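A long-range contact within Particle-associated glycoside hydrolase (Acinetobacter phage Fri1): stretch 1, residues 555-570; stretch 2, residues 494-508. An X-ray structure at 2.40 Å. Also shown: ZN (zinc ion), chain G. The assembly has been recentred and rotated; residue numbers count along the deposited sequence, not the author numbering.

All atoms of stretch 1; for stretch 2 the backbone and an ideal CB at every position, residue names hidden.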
# COMPACT_ATOMS: atom_id res chain seq x y z
N GLY A 555 31.82 -43.26 38.49
CA GLY A 555 30.40 -43.38 38.24
C GLY A 555 29.56 -42.50 39.15
O GLY A 555 30.02 -41.51 39.72
N VAL A 556 28.30 -42.90 39.31
CA VAL A 556 27.29 -42.11 39.99
C VAL A 556 26.61 -42.99 41.03
O VAL A 556 26.53 -44.21 40.88
CB VAL A 556 26.24 -41.54 38.99
CG1 VAL A 556 25.40 -42.65 38.39
CG2 VAL A 556 25.35 -40.49 39.66
N LYS A 557 26.16 -42.35 42.11
CA LYS A 557 25.38 -43.00 43.16
C LYS A 557 23.99 -42.38 43.17
O LYS A 557 23.83 -41.18 42.93
CB LYS A 557 26.06 -42.86 44.52
CG LYS A 557 27.36 -43.63 44.62
CD LYS A 557 28.41 -42.95 45.52
CE LYS A 557 28.09 -43.01 47.01
NZ LYS A 557 29.32 -42.71 47.87
N TYR A 558 22.98 -43.21 43.42
CA TYR A 558 21.60 -42.74 43.40
C TYR A 558 20.86 -43.32 44.58
O TYR A 558 21.20 -44.40 45.08
CB TYR A 558 20.90 -43.12 42.08
CG TYR A 558 21.08 -44.57 41.72
CD1 TYR A 558 20.20 -45.53 42.18
CD2 TYR A 558 22.14 -44.97 40.92
CE1 TYR A 558 20.36 -46.85 41.86
CE2 TYR A 558 22.31 -46.30 40.59
CZ TYR A 558 21.41 -47.22 41.08
OH TYR A 558 21.57 -48.54 40.77
N SER A 559 19.84 -42.60 45.04
CA SER A 559 19.05 -43.01 46.19
C SER A 559 17.67 -42.41 46.07
O SER A 559 17.52 -41.24 45.71
CB SER A 559 19.70 -42.58 47.50
OG SER A 559 18.81 -42.76 48.59
N TRP A 560 16.66 -43.22 46.35
CA TRP A 560 15.27 -42.82 46.34
C TRP A 560 14.78 -42.67 47.77
O TRP A 560 15.07 -43.51 48.64
CB TRP A 560 14.39 -43.84 45.60
CG TRP A 560 14.56 -43.84 44.11
CD1 TRP A 560 15.31 -44.71 43.37
CD2 TRP A 560 13.96 -42.93 43.18
NE1 TRP A 560 15.23 -44.38 42.03
CE2 TRP A 560 14.40 -43.29 41.89
CE3 TRP A 560 13.10 -41.83 43.32
CZ2 TRP A 560 14.02 -42.60 40.75
CZ3 TRP A 560 12.71 -41.14 42.17
CH2 TRP A 560 13.17 -41.53 40.91
N SER A 561 14.03 -41.60 48.01
CA SER A 561 13.27 -41.42 49.24
C SER A 561 11.84 -41.13 48.79
O SER A 561 11.52 -40.00 48.43
CB SER A 561 13.83 -40.29 50.08
OG SER A 561 13.01 -40.05 51.21
N GLY A 562 11.01 -42.16 48.78
CA GLY A 562 9.72 -42.02 48.13
C GLY A 562 9.92 -41.75 46.65
O GLY A 562 10.60 -42.49 45.94
N ARG A 563 9.38 -40.63 46.18
CA ARG A 563 9.46 -40.24 44.78
C ARG A 563 10.55 -39.20 44.51
O ARG A 563 10.62 -38.67 43.40
CB ARG A 563 8.10 -39.71 44.32
CG ARG A 563 7.14 -40.82 43.95
CD ARG A 563 5.68 -40.43 44.17
NE ARG A 563 5.44 -39.07 43.73
CZ ARG A 563 4.97 -38.10 44.50
NH1 ARG A 563 4.66 -38.32 45.77
NH2 ARG A 563 4.81 -36.89 43.97
N THR A 564 11.38 -38.90 45.50
CA THR A 564 12.46 -37.94 45.36
C THR A 564 13.78 -38.65 45.13
O THR A 564 14.21 -39.45 45.97
CB THR A 564 12.53 -37.04 46.59
OG1 THR A 564 11.32 -36.28 46.66
CG2 THR A 564 13.73 -36.10 46.53
N LEU A 565 14.46 -38.32 44.03
CA LEU A 565 15.73 -38.92 43.66
C LEU A 565 16.88 -38.05 44.13
O LEU A 565 16.86 -36.84 43.94
CB LEU A 565 15.82 -39.13 42.15
CG LEU A 565 17.19 -39.52 41.62
CD1 LEU A 565 17.63 -40.87 42.18
CD2 LEU A 565 17.16 -39.55 40.10
N SER A 566 17.89 -38.67 44.74
CA SER A 566 19.13 -38.00 45.13
C SER A 566 20.31 -38.66 44.43
O SER A 566 20.35 -39.89 44.29
CB SER A 566 19.33 -38.04 46.64
OG SER A 566 18.31 -37.32 47.30
N LEU A 567 21.26 -37.85 44.01
CA LEU A 567 22.43 -38.32 43.28
C LEU A 567 23.69 -37.82 43.95
O LEU A 567 23.68 -36.82 44.67
CB LEU A 567 22.42 -37.86 41.82
CG LEU A 567 21.22 -38.28 40.97
CD1 LEU A 567 21.39 -37.75 39.54
CD2 LEU A 567 21.04 -39.80 40.98
N ALA A 568 24.79 -38.54 43.73
CA ALA A 568 26.08 -38.12 44.24
C ALA A 568 27.17 -38.69 43.35
O ALA A 568 26.98 -39.72 42.69
CB ALA A 568 26.30 -38.58 45.69
N GLY A 569 28.31 -37.99 43.31
CA GLY A 569 29.48 -38.48 42.61
C GLY A 569 30.29 -39.39 43.51
O GLY A 569 30.00 -39.55 44.69
N ILE A 570 31.33 -39.97 42.93
CA ILE A 570 32.25 -40.84 43.64
C ILE A 570 33.63 -40.21 43.76
O ILE A 570 34.29 -40.33 44.80
CB ILE A 570 32.34 -42.21 42.94
CG1 ILE A 570 30.95 -42.83 42.81
CG2 ILE A 570 33.28 -43.14 43.69
CD1 ILE A 570 30.95 -44.18 42.08
N UNK A 494 26.09 -30.92 38.38
CA UNK A 494 27.46 -30.95 38.87
C UNK A 494 27.40 -31.67 40.22
O UNK A 494 26.95 -31.10 41.21
CB UNK A 494 28.06 -29.55 38.99
N UNK A 495 27.82 -32.94 40.24
CA UNK A 495 27.73 -33.76 41.44
C UNK A 495 29.03 -33.73 42.23
O UNK A 495 30.12 -33.87 41.67
CB UNK A 495 27.37 -35.20 41.07
N UNK A 496 28.90 -33.61 43.55
CA UNK A 496 30.02 -33.75 44.46
C UNK A 496 29.80 -35.03 45.26
O UNK A 496 28.95 -35.86 44.91
CB UNK A 496 30.16 -32.53 45.37
N UNK A 497 30.55 -35.20 46.36
CA UNK A 497 30.49 -36.46 47.10
C UNK A 497 29.30 -36.57 48.04
O UNK A 497 29.04 -37.67 48.55
CB UNK A 497 31.78 -36.64 47.90
N UNK A 498 28.55 -35.49 48.26
CA UNK A 498 27.37 -35.56 49.12
C UNK A 498 26.15 -35.83 48.25
O UNK A 498 26.02 -35.27 47.17
CB UNK A 498 27.19 -34.27 49.93
N UNK A 499 25.25 -36.67 48.75
CA UNK A 499 23.98 -36.90 48.06
C UNK A 499 23.19 -35.61 48.01
O UNK A 499 23.10 -34.88 49.00
CB UNK A 499 23.17 -38.00 48.75
N UNK A 500 22.60 -35.33 46.85
CA UNK A 500 21.86 -34.11 46.60
C UNK A 500 20.53 -34.47 45.95
O UNK A 500 20.50 -35.16 44.94
CB UNK A 500 22.66 -33.15 45.72
N UNK A 501 19.43 -34.01 46.55
CA UNK A 501 18.12 -34.17 45.94
C UNK A 501 18.07 -33.40 44.62
O UNK A 501 18.37 -32.21 44.59
CB UNK A 501 17.02 -33.69 46.89
N UNK A 502 17.68 -34.08 43.53
CA UNK A 502 17.68 -33.43 42.22
C UNK A 502 16.26 -33.31 41.66
O UNK A 502 15.95 -32.33 40.99
CB UNK A 502 18.57 -34.21 41.24
N UNK A 503 15.39 -34.29 41.93
CA UNK A 503 14.06 -34.24 41.33
C UNK A 503 13.07 -35.08 42.11
O UNK A 503 13.44 -35.94 42.92
CB UNK A 503 14.11 -34.71 39.88
N UNK A 504 11.78 -34.84 41.85
CA UNK A 504 10.67 -35.61 42.40
C UNK A 504 9.74 -35.97 41.25
O UNK A 504 9.23 -35.07 40.56
CB UNK A 504 9.93 -34.83 43.49
N UNK A 505 9.52 -37.26 41.04
CA UNK A 505 8.67 -37.73 39.94
C UNK A 505 7.21 -37.57 40.37
O UNK A 505 6.89 -37.70 41.56
CB UNK A 505 8.98 -39.18 39.57
N UNK A 506 6.30 -37.29 39.44
CA UNK A 506 4.90 -37.10 39.81
C UNK A 506 4.21 -38.43 40.09
O UNK A 506 4.72 -39.51 39.78
CB UNK A 506 4.16 -36.35 38.70
N UNK A 507 3.03 -38.34 40.68
CA UNK A 507 2.19 -39.51 40.86
C UNK A 507 1.58 -39.93 39.52
O UNK A 507 1.75 -39.26 38.49
CB UNK A 507 1.09 -39.23 41.89
N UNK A 508 0.87 -41.07 39.53
CA UNK A 508 0.08 -41.52 38.38
C UNK A 508 0.91 -41.50 37.10
O UNK A 508 0.46 -41.01 36.06
CB UNK A 508 -1.16 -40.64 38.21
ZN ZN G . 26.66 -30.54 46.90

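Stretch 1 is a hairpin, and its second strand, 564-569, pairs antiparallel with 500-504.

Position 494 lies beyond reach of stretch 1. It is Asn494.

At 495 the CB points toward stretch 1, 3.7 Å from Gly569 N. Val556 and Leu567 offer an apolar pocket, so an aliphatic residue suits. It is Leu495, with CD1 3.6 Å from Val556 CG2.

Position 496 turns its CB away, while its O accepts from Gly569 N at 2.7 Å. The nearby zinc favours a ligand such as Asp, Glu or His. It is Asp496, whose OD2 binds ZN at 2.1 Å.

Position 497 also points away, and many residues would fit. Leu497 bends back, bringing CD2 3.3 Å from Ile570 O. A water joins Leu497 O, Gly569 O and Lys557 NZ.

Position 498 faces away; a polar residue is reasonable. It is Asn498.

At 499 the CB points sideways, 4.4 Å from both Ser566 CB and Ala568 CB. A long or flat side chain could cover the hairpin here. Phe499 does so: Ala568 CB sits over its ring face, 4.0 Å from the centroid.

Position 500 pairs with Leu567 through two backbone hydrogen bonds. Its CB lies on the Leu567 side of the sheet, and either an aliphatic or a long chain would do. In Lys500 the end leads away, and NZ donates to Asn494 O at 3.1 Å.

At 501 the CB is 3.9 Å from Ser566 OG. Polar or long residues suit. Glu501 places CG 3.3 Å from Ser566 OG.

Position 502 falls at the beta bulge, its N donating to Leu565 O at 2.9 Å. The CB is 4.8 Å from Leu567 CD1, so a compact aliphatic fits. Val502 CG2 lies 4.1 Å from both Leu565 CG and Leu567 CG.

Position 503 has its CB 5.3 Å from Leu565 CB; a larger apolar group could close that gap. Leu503 CD1 comes within 4.0 Å of Leu565 CB.

At 504 the CB is 3.8 Å from Thr564 OG1, inviting Ser, Thr or Asn. Thr504 OG1 hydrogen-bonds Thr564 OG1 at 2.8 Å.

Position 505 lies near the Trp560 ring, so an aliphatic suits. Val505 CG1 meets the ring edge, 4.0 Å from Trp560 CH2. Val505 O accepts from Arg563 NE at 2.9 Å.

Position 506 points away; its phi of -76° permits proline, among others. It is Pro506.

At 507 the CB is 4.7 Å from Arg563 NE. An acid or an aliphatic could suit. Leu507 CG covers one guanidinium face, 3.7 Å from Arg563 CZ.

Position 508 is out of reach. It is Arg508.

Stretch 2 494-508: NLDLNFKEVLTVPLR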
# COMPACT_ATOMS: atom_id res chain seq x y z
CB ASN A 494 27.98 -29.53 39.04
CG ASN A 494 29.40 -29.49 39.52
OD1 ASN A 494 30.14 -30.45 39.38
ND2 ASN A 494 29.78 -28.39 40.15
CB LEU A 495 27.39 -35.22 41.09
CG LEU A 495 26.05 -35.47 40.38
CD1 LEU A 495 25.79 -36.96 40.24
CD2 LEU A 495 24.89 -34.80 41.12
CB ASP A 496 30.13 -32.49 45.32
CG ASP A 496 28.83 -32.11 45.99
OD1 ASP A 496 28.20 -32.98 46.61
OD2 ASP A 496 28.40 -30.95 45.84
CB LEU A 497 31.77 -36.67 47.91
CG LEU A 497 33.04 -36.63 47.06
CD1 LEU A 497 34.28 -37.00 47.91
CD2 LEU A 497 32.89 -37.53 45.84
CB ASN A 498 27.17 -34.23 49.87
CG ASN A 498 28.27 -33.93 50.89
OD1 ASN A 498 28.76 -34.82 51.59
ND2 ASN A 498 28.69 -32.66 50.95
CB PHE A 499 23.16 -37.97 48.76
CG PHE A 499 23.43 -39.37 48.27
CD1 PHE A 499 22.98 -39.79 47.03
CD2 PHE A 499 24.16 -40.25 49.04
CE1 PHE A 499 23.23 -41.07 46.58
CE2 PHE A 499 24.42 -41.53 48.59
CZ PHE A 499 23.95 -41.94 47.36
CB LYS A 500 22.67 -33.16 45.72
CG LYS A 500 21.85 -32.13 44.98
CD LYS A 500 22.74 -31.01 44.41
CE LYS A 500 23.78 -31.55 43.43
NZ LYS A 500 24.25 -30.49 42.50
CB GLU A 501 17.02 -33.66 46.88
CG GLU A 501 16.78 -34.51 48.13
CD GLU A 501 15.72 -33.91 49.06
OE1 GLU A 501 15.52 -32.68 49.01
OE2 GLU A 501 15.08 -34.67 49.83
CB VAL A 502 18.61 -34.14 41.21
CG1 VAL A 502 20.07 -34.09 41.66
CG2 VAL A 502 18.15 -35.58 40.97
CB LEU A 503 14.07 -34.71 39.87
CG LEU A 503 14.50 -36.15 39.58
CD1 LEU A 503 13.35 -37.14 39.67
CD2 LEU A 503 15.15 -36.24 38.20
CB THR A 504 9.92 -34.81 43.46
OG1 THR A 504 10.80 -34.54 44.56
CG2 THR A 504 8.72 -35.56 43.98
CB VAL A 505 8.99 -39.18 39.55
CG1 VAL A 505 10.41 -39.29 39.02
CG2 VAL A 505 8.80 -40.10 40.74
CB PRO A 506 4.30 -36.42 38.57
CG PRO A 506 5.14 -36.89 37.45
CD PRO A 506 6.53 -37.08 38.00
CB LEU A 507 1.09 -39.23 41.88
CG LEU A 507 1.56 -39.11 43.33
CD1 LEU A 507 0.48 -38.48 44.19
CD2 LEU A 507 1.92 -40.50 43.84
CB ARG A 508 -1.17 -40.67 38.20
CG ARG A 508 -1.97 -40.41 39.46
CD ARG A 508 -3.18 -39.58 39.10
NE ARG A 508 -4.00 -39.20 40.25
CZ ARG A 508 -5.15 -38.55 40.14
NH1 ARG A 508 -5.61 -38.21 38.95
NH2 ARG A 508 -5.83 -38.24 41.23
O HOH W 1 25.32 -32.22 47.47
O HOH W 2 30.15 -39.99 47.36
O HOH W 3 26.08 -29.73 44.66
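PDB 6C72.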